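Local structure of NOL1/NOP2/sun family protein (3M4X) at residues 39-47 with 150-158; 322-333 with 374-384. The protein probably methylates cytosine in ribosomal RNA, joining a methyltransferase domain to a PUA-like domain that is likely to bind RNA. All coordinates share one frame; numbering follows the deposited sequence.

Interaction 1. Residues 39-47 with 150-158; sequences GFRWNPLKP and IERWGVSNA
The backbone running on from strand 39-41 passes the C-terminal end of helix 140-153, N43 facing W153 with their CA atoms 7.4 Å apart. A Schellman motif ends that helix, with G154 at positive phi the first residue to leave it, and in the other segment N43 to K46 form a type I beta turn. The contact joins the N-terminal domain to the Rossmann-like methyltransferase domain. W153 and N43 carry it. The N43 amide lies flat over one face of the indole, the planes 12° apart, with ND2 3.1 Å from CD2 of W153 and CB over the six-membered ring in a CH-pi contact. With CG anti to the backbone N (chi1 -170°), N43 sends its amide back across the ring, where ND2 donates to W153 O at 2.8 Å with that oxygen in the amide plane; G85 O takes a second bond from ND2. The other end of the amide is held too, since OD1 accepts from L45 N in an Asx turn, so both ends fix its rotation. L45 CD1 packs against CD1 of W153 at 4.0 Å and, more loosely, against CG2 of V155. R41, whose NE bonds to Q90, brings NH1 obliquely to CZ2 of W153. K46 bends at chi2 (-75°) to reach the helix end, where NZ, also bonded to A84 O and L390 O, donates to R152 O at 3.1 Å.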
loop_
_atom_site.group_PDB
_atom_site.type_symbol
_atom_site.label_atom_id
_atom_site.label_comp_id
_atom_site.label_asym_id
_atom_site.label_seq_id
_atom_site.Cartn_x
_atom_site.Cartn_y
_atom_site.Cartn_z
ATOM N N GLY A 39 3.030 12.976 -7.408
ATOM C CA GLY A 39 3.509 11.803 -8.120
ATOM C C GLY A 39 2.538 10.643 -8.085
ATOM O O GLY A 39 1.536 10.671 -7.378
ATOM N N PHE A 40 2.849 9.613 -8.856
ATOM C CA PHE A 40 2.068 8.390 -8.854
ATOM C C PHE A 40 2.950 7.283 -9.373
ATOM O O PHE A 40 4.030 7.547 -9.876
ATOM C CB PHE A 40 0.810 8.525 -9.729
ATOM C CG PHE A 40 1.096 8.723 -11.195
ATOM C CD1 PHE A 40 1.056 7.654 -12.071
ATOM C CD2 PHE A 40 1.381 9.990 -11.699
ATOM C CE1 PHE A 40 1.299 7.838 -13.431
ATOM C CE2 PHE A 40 1.635 10.185 -13.057
ATOM C CZ PHE A 40 1.593 9.109 -13.920
ATOM N N ARG A 41 2.488 6.047 -9.230
ATOM C CA ARG A 41 3.212 4.875 -9.711
ATOM C C ARG A 41 2.363 4.022 -10.646
ATOM O O ARG A 41 1.142 3.931 -10.498
ATOM C CB ARG A 41 3.665 3.996 -8.540
ATOM C CG ARG A 41 4.872 4.503 -7.775
ATOM C CD ARG A 41 5.208 3.555 -6.626
ATOM N NE ARG A 41 4.251 3.730 -5.551
ATOM C CZ ARG A 41 3.291 2.870 -5.231
ATOM N NH1 ARG A 41 3.156 1.722 -5.868
ATOM N NH2 ARG A 41 2.471 3.164 -4.242
ATOM N N TRP A 42 3.029 3.402 -11.613
ATOM C CA TRP A 42 2.410 2.365 -12.404
ATOM C C TRP A 42 2.534 1.023 -11.674
ATOM O O TRP A 42 3.231 0.906 -10.655
ATOM C CB TRP A 42 2.991 2.316 -13.835
ATOM C CG TRP A 42 4.460 2.025 -13.924
ATOM C CD1 TRP A 42 5.486 2.933 -13.853
ATOM C CD2 TRP A 42 5.070 0.748 -14.120
ATOM N NE1 TRP A 42 6.693 2.292 -13.997
ATOM C CE2 TRP A 42 6.467 0.950 -14.152
ATOM C CE3 TRP A 42 4.569 -0.553 -14.283
ATOM C CZ2 TRP A 42 7.368 -0.094 -14.336
ATOM C CZ3 TRP A 42 5.465 -1.587 -14.464
ATOM C CH2 TRP A 42 6.850 -1.354 -14.492
ATOM N N ASN A 43 1.847 0.017 -12.205
ATOM C CA ASN A 43 1.608 -1.221 -11.492
ATOM C C ASN A 43 2.109 -2.445 -12.266
ATOM O O ASN A 43 1.489 -2.862 -13.244
ATOM C CB ASN A 43 0.109 -1.342 -11.186
ATOM C CG ASN A 43 -0.197 -2.486 -10.247
ATOM O OD1 ASN A 43 0.675 -3.284 -9.950
ATOM N ND2 ASN A 43 -1.437 -2.574 -9.786
ATOM N N PRO A 44 3.247 -3.009 -11.830
ATOM C CA PRO A 44 3.870 -4.188 -12.447
ATOM C C PRO A 44 3.032 -5.446 -12.234
ATOM O O PRO A 44 3.279 -6.459 -12.883
ATOM C CB PRO A 44 5.199 -4.342 -11.697
ATOM C CG PRO A 44 5.331 -3.125 -10.815
ATOM C CD PRO A 44 3.991 -2.518 -10.651
ATOM N N LEU A 45 2.061 -5.388 -11.330
ATOM C CA LEU A 45 1.134 -6.505 -11.161
ATOM C C LEU A 45 0.141 -6.631 -12.321
ATOM O O LEU A 45 -0.434 -7.702 -12.537
ATOM C CB LEU A 45 0.379 -6.385 -9.839
ATOM C CG LEU A 45 1.270 -6.334 -8.588
ATOM C CD1 LEU A 45 0.435 -6.090 -7.348
ATOM C CD2 LEU A 45 2.106 -7.617 -8.444
ATOM N N LYS A 46 -0.050 -5.543 -13.069
ATOM C CA LYS A 46 -1.062 -5.505 -14.125
ATOM C C LYS A 46 -0.536 -5.936 -15.497
ATOM O O LYS A 46 0.627 -5.736 -15.809
ATOM C CB LYS A 46 -1.663 -4.097 -14.228
ATOM C CG LYS A 46 -2.342 -3.603 -12.954
ATOM C CD LYS A 46 -3.692 -4.288 -12.762
ATOM C CE LYS A 46 -4.280 -3.903 -11.422
ATOM N NZ LYS A 46 -5.746 -4.086 -11.363
ATOM N N PRO A 47 -1.406 -6.537 -16.321
ATOM C CA PRO A 47 -1.069 -6.798 -17.731
ATOM C C PRO A 47 -0.644 -5.512 -18.437
ATOM O O PRO A 47 -1.440 -4.579 -18.479
ATOM C CB PRO A 47 -2.404 -7.270 -18.339
ATOM C CG PRO A 47 -3.239 -7.722 -17.191
ATOM C CD PRO A 47 -2.777 -6.956 -15.971
ATOM N N ILE A 150 -6.236 -1.881 -2.117
ATOM C CA ILE A 150 -5.544 -3.165 -2.310
ATOM C C ILE A 150 -6.243 -3.953 -3.432
ATOM O O ILE A 150 -5.620 -4.413 -4.384
ATOM C CB ILE A 150 -5.482 -3.992 -0.973
ATOM C CG1 ILE A 150 -4.142 -3.807 -0.264
ATOM C CG2 ILE A 150 -5.587 -5.475 -1.226
ATOM C CD1 ILE A 150 -3.756 -2.397 0.006
ATOM N N GLU A 151 -7.557 -4.066 -3.326
ATOM C CA GLU A 151 -8.352 -4.700 -4.360
ATOM C C GLU A 151 -8.185 -4.030 -5.730
ATOM O O GLU A 151 -8.042 -4.705 -6.748
ATOM C CB GLU A 151 -9.817 -4.688 -3.936
ATOM C CG GLU A 151 -10.757 -5.281 -4.946
ATOM C CD GLU A 151 -12.191 -5.042 -4.569
ATOM O OE1 GLU A 151 -12.678 -3.919 -4.787
ATOM O OE2 GLU A 151 -12.833 -5.971 -4.045
ATOM N N ARG A 152 -8.184 -2.704 -5.760
ATOM C CA ARG A 152 -8.075 -1.988 -7.031
ATOM C C ARG A 152 -6.742 -2.292 -7.702
ATOM O O ARG A 152 -6.662 -2.468 -8.933
ATOM C CB ARG A 152 -8.272 -0.481 -6.834
ATOM C CG ARG A 152 -8.146 0.366 -8.115
ATOM C CD ARG A 152 -8.514 1.850 -7.855
ATOM N NE ARG A 152 -7.624 2.439 -6.860
ATOM C CZ ARG A 152 -6.486 3.075 -7.148
ATOM N NH1 ARG A 152 -6.095 3.230 -8.414
ATOM N NH2 ARG A 152 -5.735 3.556 -6.163
ATOM N N TRP A 153 -5.720 -2.387 -6.859
ATOM C CA TRP A 153 -4.333 -2.557 -7.252
ATOM C C TRP A 153 -4.115 -3.975 -7.721
ATOM O O TRP A 153 -3.086 -4.284 -8.317
ATOM C CB TRP A 153 -3.421 -2.246 -6.047
ATOM C CG TRP A 153 -1.975 -1.962 -6.376
ATOM C CD1 TRP A 153 -0.881 -2.644 -5.920
ATOM C CD2 TRP A 153 -1.469 -0.899 -7.206
ATOM N NE1 TRP A 153 0.272 -2.084 -6.428
ATOM C CE2 TRP A 153 -0.062 -1.013 -7.220
ATOM C CE3 TRP A 153 -2.071 0.128 -7.947
ATOM C CZ2 TRP A 153 0.753 -0.140 -7.941
ATOM C CZ3 TRP A 153 -1.252 0.996 -8.679
ATOM C CH2 TRP A 153 0.140 0.855 -8.664
ATOM N N GLY A 154 -5.086 -4.845 -7.444
ATOM C CA GLY A 154 -5.016 -6.221 -7.907
ATOM C C GLY A 154 -4.178 -7.157 -7.050
ATOM O O GLY A 154 -3.652 -8.156 -7.537
ATOM N N VAL A 155 -4.070 -6.855 -5.763
ATOM C CA VAL A 155 -3.245 -7.664 -4.859
ATOM C C VAL A 155 -4.015 -8.892 -4.427
ATOM O O VAL A 155 -5.123 -8.784 -3.910
ATOM C CB VAL A 155 -2.862 -6.863 -3.610
ATOM C CG1 VAL A 155 -1.975 -7.703 -2.656
ATOM C CG2 VAL A 155 -2.182 -5.567 -4.022
ATOM N N SER A 156 -3.422 -10.058 -4.625
ATOM C CA SER A 156 -4.109 -11.308 -4.332
ATOM C C SER A 156 -3.613 -12.010 -3.070
ATOM O O SER A 156 -4.236 -12.956 -2.627
ATOM C CB SER A 156 -4.006 -12.257 -5.528
ATOM O OG SER A 156 -2.652 -12.447 -5.895
ATOM N N ASN A 157 -2.509 -11.542 -2.484
ATOM C CA ASN A 157 -1.911 -12.224 -1.332
ATOM C C ASN A 157 -1.911 -11.392 -0.035
ATOM O O ASN A 157 -1.053 -11.577 0.833
ATOM C CB ASN A 157 -0.478 -12.673 -1.656
ATOM C CG ASN A 157 0.454 -11.499 -1.919
ATOM O OD1 ASN A 157 -0.001 -10.400 -2.236
ATOM N ND2 ASN A 157 1.763 -11.727 -1.787
ATOM N N ALA A 158 -2.877 -10.489 0.101
ATOM C CA ALA A 158 -2.909 -9.607 1.258
ATOM C C ALA A 158 -4.021 -9.959 2.243
ATOM O O ALA A 158 -5.108 -10.379 1.848
ATOM C CB ALA A 158 -3.034 -8.149 0.819
#

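Interaction 2. Residues 322-333 with 374-384; sequences MTKEQEKLWTEF and LGDFKKNRFEP
F377 offers one ring face to the side chain of Q326, whose CG sits 3.6 Å from the ring centroid and almost exactly on the ring normal. The Q326 amide continues over the same face, 13° from parallel, while the opposite face of F377 takes CD1 of F382. Q326 can lie this way because its chain is extended beyond CG and OE1 is held by T323 N at the start of the helix. This is helix-on-sheet packing: helix 324-333 rests on the beta hairpin 374-378/381-384, crossing the second strand at 46° with the axes 7.8 Å apart. L329 fills the middle, its CB 4.1 Å from CB of F382 and its CD2 against the backbone of R381. Farther along, W330, F333 and F382 form an aromatic cluster. The indole turns its edge to the face of F382 in an offset edge-to-face pair, CE3 to CZ 3.5 Å, and L374 CD1 lies over one indole face in a CH-pi contact, 3.6 Å from CH2 of W330. L352 of adjacent strand 351-355 and L345 of strand 344-348 beyond it extend this core. No hydrogen bond links helix to hairpin; apolar and ring contacts hold them together, polar Q326 joining through its methylenes and the flat of its amide.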
loop_
_atom_site.group_PDB
_atom_site.type_symbol
_atom_site.label_atom_id
_atom_site.label_comp_id
_atom_site.label_asym_id
_atom_site.label_seq_id
_atom_site.Cartn_x
_atom_site.Cartn_y
_atom_site.Cartn_z
HETATM N N MSE A 322 -16.482 -24.990 1.570
HETATM C CA MSE A 322 -17.604 -24.814 0.661
HETATM C C MSE A 322 -18.661 -25.899 0.838
HETATM O O MSE A 322 -18.347 -27.064 1.056
HETATM C CB MSE A 322 -17.127 -24.809 -0.789
HETATM C CG MSE A 322 -15.885 -23.995 -1.017
HETATM SE SE MSE A 322 -15.419 -23.931 -2.904
HETATM C CE MSE A 322 -17.009 -23.059 -3.550
ATOM N N THR A 323 -19.916 -25.484 0.755
ATOM C CA THR A 323 -21.050 -26.378 0.606
ATOM C C THR A 323 -20.795 -27.331 -0.567
ATOM O O THR A 323 -19.996 -27.019 -1.455
ATOM C CB THR A 323 -22.316 -25.531 0.341
ATOM O OG1 THR A 323 -23.087 -25.423 1.543
ATOM C CG2 THR A 323 -23.164 -26.111 -0.758
ATOM N N LYS A 324 -21.451 -28.492 -0.562
ATOM C CA LYS A 324 -21.361 -29.443 -1.677
ATOM C C LYS A 324 -21.743 -28.767 -2.987
ATOM O O LYS A 324 -21.102 -28.961 -4.023
ATOM C CB LYS A 324 -22.314 -30.629 -1.466
ATOM C CG LYS A 324 -22.096 -31.449 -0.201
ATOM C CD LYS A 324 -23.178 -32.527 -0.075
ATOM C CE LYS A 324 -23.051 -33.297 1.231
ATOM N NZ LYS A 324 -24.232 -34.161 1.496
ATOM N N GLU A 325 -22.825 -28.002 -2.933
ATOM C CA GLU A 325 -23.340 -27.296 -4.090
ATOM C C GLU A 325 -22.428 -26.127 -4.456
ATOM O O GLU A 325 -22.258 -25.800 -5.634
ATOM C CB GLU A 325 -24.750 -26.798 -3.786
ATOM C CG GLU A 325 -25.254 -25.723 -4.724
ATOM C CD GLU A 325 -26.725 -25.432 -4.519
ATOM O OE1 GLU A 325 -27.493 -26.395 -4.282
ATOM O OE2 GLU A 325 -27.115 -24.245 -4.599
ATOM N N GLN A 326 -21.839 -25.508 -3.436
ATOM C CA GLN A 326 -20.921 -24.397 -3.638
ATOM C C GLN A 326 -19.670 -24.901 -4.329
ATOM O O GLN A 326 -19.137 -24.250 -5.231
ATOM C CB GLN A 326 -20.577 -23.735 -2.303
ATOM C CG GLN A 326 -21.698 -22.875 -1.762
ATOM C CD GLN A 326 -21.446 -22.387 -0.349
ATOM O OE1 GLN A 326 -20.503 -22.826 0.328
ATOM N NE2 GLN A 326 -22.293 -21.471 0.111
ATOM N N GLU A 327 -19.211 -26.069 -3.898
ATOM C CA GLU A 327 -18.138 -26.776 -4.576
ATOM C C GLU A 327 -18.482 -26.927 -6.049
ATOM O O GLU A 327 -17.676 -26.613 -6.924
ATOM C CB GLU A 327 -17.948 -28.157 -3.958
ATOM C CG GLU A 327 -16.751 -28.284 -3.035
ATOM C CD GLU A 327 -15.457 -28.501 -3.791
ATOM O OE1 GLU A 327 -14.662 -29.372 -3.373
ATOM O OE2 GLU A 327 -15.241 -27.806 -4.809
ATOM N N LYS A 328 -19.686 -27.420 -6.319
ATOM C CA LYS A 328 -20.106 -27.656 -7.691
ATOM C C LYS A 328 -20.108 -26.342 -8.444
ATOM O O LYS A 328 -19.438 -26.201 -9.463
ATOM C CB LYS A 328 -21.497 -28.299 -7.743
ATOM C CG LYS A 328 -22.143 -28.291 -9.130
ATOM C CD LYS A 328 -23.471 -29.036 -9.141
ATOM C CE LYS A 328 -23.277 -30.512 -8.822
ATOM N NZ LYS A 328 -24.567 -31.196 -8.525
ATOM N N LEU A 329 -20.863 -25.381 -7.924
ATOM C CA LEU A 329 -20.955 -24.054 -8.522
ATOM C C LEU A 329 -19.592 -23.446 -8.909
ATOM O O LEU A 329 -19.412 -22.993 -10.047
ATOM C CB LEU A 329 -21.724 -23.113 -7.587
ATOM C CG LEU A 329 -23.213 -22.923 -7.902
ATOM C CD1 LEU A 329 -23.842 -24.219 -8.344
ATOM C CD2 LEU A 329 -23.961 -22.345 -6.712
ATOM N N TRP A 330 -18.644 -23.441 -7.972
ATOM C CA TRP A 330 -17.345 -22.798 -8.203
ATOM C C TRP A 330 -16.536 -23.541 -9.243
ATOM O O TRP A 330 -15.802 -22.937 -10.032
ATOM C CB TRP A 330 -16.532 -22.677 -6.910
ATOM C CG TRP A 330 -15.039 -22.501 -7.123
ATOM C CD1 TRP A 330 -14.061 -23.430 -6.891
ATOM C CD2 TRP A 330 -14.360 -21.327 -7.614
ATOM N NE1 TRP A 330 -12.822 -22.908 -7.202
ATOM C CE2 TRP A 330 -12.982 -21.621 -7.650
ATOM C CE3 TRP A 330 -14.789 -20.055 -8.026
ATOM C CZ2 TRP A 330 -12.029 -20.693 -8.083
ATOM C CZ3 TRP A 330 -13.846 -19.142 -8.449
ATOM C CH2 TRP A 330 -12.481 -19.462 -8.474
ATOM N N THR A 331 -16.660 -24.860 -9.231
ATOM C CA THR A 331 -15.883 -25.683 -10.139
ATOM C C THR A 331 -16.338 -25.421 -11.567
ATOM O O THR A 331 -15.520 -25.306 -12.479
ATOM C CB THR A 331 -15.965 -27.180 -9.754
ATOM O OG1 THR A 331 -15.291 -27.377 -8.497
ATOM C CG2 THR A 331 -15.312 -28.055 -10.817
ATOM N N GLU A 332 -17.648 -25.297 -11.750
ATOM C CA GLU A 332 -18.190 -24.953 -13.053
ATOM C C GLU A 332 -17.515 -23.680 -13.522
ATOM O O GLU A 332 -16.787 -23.687 -14.518
ATOM C CB GLU A 332 -19.704 -24.747 -12.974
ATOM C CG GLU A 332 -20.406 -25.751 -12.079
ATOM C CD GLU A 332 -21.698 -26.281 -12.672
ATOM O OE1 GLU A 332 -22.189 -25.687 -13.657
ATOM O OE2 GLU A 332 -22.221 -27.294 -12.149
ATOM N N PHE A 333 -17.740 -22.591 -12.786
ATOM C CA PHE A 333 -17.198 -21.294 -13.172
ATOM C C PHE A 333 -15.703 -21.359 -13.444
ATOM O O PHE A 333 -15.225 -20.876 -14.474
ATOM C CB PHE A 333 -17.482 -20.205 -12.122
ATOM C CG PHE A 333 -16.775 -18.912 -12.415
ATOM C CD1 PHE A 333 -17.334 -17.981 -13.274
ATOM C CD2 PHE A 333 -15.527 -18.653 -11.877
ATOM C CE1 PHE A 333 -16.671 -16.814 -13.577
ATOM C CE2 PHE A 333 -14.859 -17.480 -12.174
ATOM C CZ PHE A 333 -15.433 -16.560 -13.027
ATOM N N LEU A 374 -12.943 -14.079 -4.574
ATOM C CA LEU A 374 -13.195 -14.712 -5.869
ATOM C C LEU A 374 -14.591 -14.409 -6.416
ATOM O O LEU A 374 -14.772 -14.259 -7.627
ATOM C CB LEU A 374 -12.987 -16.225 -5.779
ATOM C CG LEU A 374 -11.550 -16.689 -5.513
ATOM C CD1 LEU A 374 -11.501 -18.176 -5.249
ATOM C CD2 LEU A 374 -10.625 -16.327 -6.662
ATOM N N GLY A 375 -15.570 -14.332 -5.519
ATOM C CA GLY A 375 -16.936 -14.027 -5.900
ATOM C C GLY A 375 -17.935 -14.361 -4.801
ATOM O O GLY A 375 -17.547 -14.724 -3.686
ATOM N N ASP A 376 -19.221 -14.232 -5.124
ATOM C CA ASP A 376 -20.293 -14.462 -4.163
ATOM C C ASP A 376 -21.272 -15.507 -4.661
ATOM O O ASP A 376 -21.653 -15.522 -5.834
ATOM C CB ASP A 376 -21.067 -13.173 -3.880
ATOM C CG ASP A 376 -20.218 -12.126 -3.207
ATOM O OD1 ASP A 376 -19.254 -12.519 -2.526
ATOM O OD2 ASP A 376 -20.507 -10.920 -3.357
ATOM N N PHE A 377 -21.684 -16.376 -3.752
ATOM C CA PHE A 377 -22.746 -17.316 -4.042
ATOM C C PHE A 377 -24.076 -16.626 -3.806
ATOM O O PHE A 377 -24.218 -15.831 -2.877
ATOM C CB PHE A 377 -22.633 -18.530 -3.134
ATOM C CG PHE A 377 -21.375 -19.326 -3.335
ATOM C CD1 PHE A 377 -20.357 -19.285 -2.388
ATOM C CD2 PHE A 377 -21.220 -20.133 -4.456
ATOM C CE1 PHE A 377 -19.211 -20.026 -2.553
ATOM C CE2 PHE A 377 -20.076 -20.881 -4.632
ATOM C CZ PHE A 377 -19.068 -20.823 -3.682
ATOM N N LYS A 378 -25.047 -16.913 -4.662
ATOM C CA LYS A 378 -26.396 -16.418 -4.447
ATOM C C LYS A 378 -27.409 -17.521 -4.714
ATOM O O LYS A 378 -27.110 -18.706 -4.546
ATOM C CB LYS A 378 -26.675 -15.180 -5.305
ATOM C CG LYS A 378 -25.848 -13.968 -4.901
ATOM C CD LYS A 378 -26.418 -12.680 -5.461
ATOM C CE LYS A 378 -25.592 -11.481 -5.021
ATOM N NZ LYS A 378 -26.177 -10.195 -5.499
ATOM N N LYS A 379 -28.608 -17.124 -5.121
ATOM C CA LYS A 379 -29.665 -18.072 -5.445
ATOM C C LYS A 379 -29.221 -19.027 -6.553
ATOM O O LYS A 379 -29.222 -18.671 -7.733
ATOM C CB LYS A 379 -30.928 -17.308 -5.849
ATOM C CG LYS A 379 -30.756 -15.794 -5.753
ATOM C CD LYS A 379 -32.075 -15.063 -5.566
ATOM C CE LYS A 379 -31.832 -13.584 -5.282
ATOM N NZ LYS A 379 -33.086 -12.863 -4.931
ATOM N N ASN A 380 -28.823 -20.234 -6.153
ATOM C CA ASN A 380 -28.400 -21.283 -7.082
ATOM C C ASN A 380 -27.292 -20.866 -8.051
ATOM O O ASN A 380 -27.195 -21.404 -9.154
ATOM C CB ASN A 380 -29.600 -21.805 -7.883
ATOM C CG ASN A 380 -30.753 -22.238 -6.997
ATOM O OD1 ASN A 380 -30.556 -22.635 -5.847
ATOM N ND2 ASN A 380 -31.968 -22.164 -7.532
ATOM N N ARG A 381 -26.452 -19.921 -7.642
ATOM C CA ARG A 381 -25.462 -19.363 -8.557
ATOM C C ARG A 381 -24.196 -18.855 -7.862
ATOM O O ARG A 381 -24.217 -18.466 -6.687
ATOM C CB ARG A 381 -26.090 -18.215 -9.352
ATOM C CG ARG A 381 -26.501 -17.062 -8.459
ATOM C CD ARG A 381 -27.259 -15.971 -9.182
ATOM N NE ARG A 381 -27.707 -14.958 -8.230
ATOM C CZ ARG A 381 -28.578 -13.995 -8.507
ATOM N NH1 ARG A 381 -29.107 -13.907 -9.718
ATOM N NH2 ARG A 381 -28.924 -13.121 -7.570
ATOM N N PHE A 382 -23.095 -18.868 -8.606
ATOM C CA PHE A 382 -21.866 -18.205 -8.191
ATOM C C PHE A 382 -21.588 -17.005 -9.095
ATOM O O PHE A 382 -21.673 -17.112 -10.316
ATOM C CB PHE A 382 -20.681 -19.165 -8.237
ATOM C CG PHE A 382 -19.351 -18.490 -8.028
ATOM C CD1 PHE A 382 -18.857 -18.283 -6.752
ATOM C CD2 PHE A 382 -18.599 -18.050 -9.114
ATOM C CE1 PHE A 382 -17.630 -17.650 -6.564
ATOM C CE2 PHE A 382 -17.383 -17.434 -8.932
ATOM C CZ PHE A 382 -16.894 -17.230 -7.658
ATOM N N GLU A 383 -21.253 -15.870 -8.488
ATOM C CA GLU A 383 -20.948 -14.669 -9.248
ATOM C C GLU A 383 -19.513 -14.221 -8.995
ATOM O O GLU A 383 -19.124 -13.995 -7.861
ATOM C CB GLU A 383 -21.936 -13.560 -8.900
ATOM C CG GLU A 383 -23.377 -13.928 -9.226
ATOM C CD GLU A 383 -24.331 -12.747 -9.124
ATOM O OE1 GLU A 383 -23.965 -11.728 -8.489
ATOM O OE2 GLU A 383 -25.448 -12.839 -9.680
ATOM N N PRO A 384 -18.718 -14.108 -10.064
ATOM C CA PRO A 384 -17.307 -13.738 -9.958
ATOM C C PRO A 384 -17.210 -12.290 -9.470
ATOM O O PRO A 384 -18.138 -11.499 -9.681
ATOM C CB PRO A 384 -16.801 -13.829 -11.407
ATOM C CG PRO A 384 -17.949 -14.361 -12.216
ATOM C CD PRO A 384 -19.191 -14.115 -11.457
#

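Interaction 1 closes along the chain before interaction 2 opens, and the two do not touch: their centres are 26 Å apart and their nearest atoms about 8 Å. Interaction 1 sits near the middle of the molecule, where the N-terminal domain meets the methyltransferase domain; interaction 2, whose hairpin belongs to the first C-terminal domain, lies about 30 Å from the chain centre. They share no helix or sheet, but the C-terminal region connects them. Strand 367-370, just before the strands of interaction 2, pairs with strand 158-161, which begins at the last residue of interaction 1, and helix 386-390, just after them, packs on E151. The outlying C-terminal module is thereby joined to the methyltransferase body, in line with a multidomain RNA-modifying enzyme.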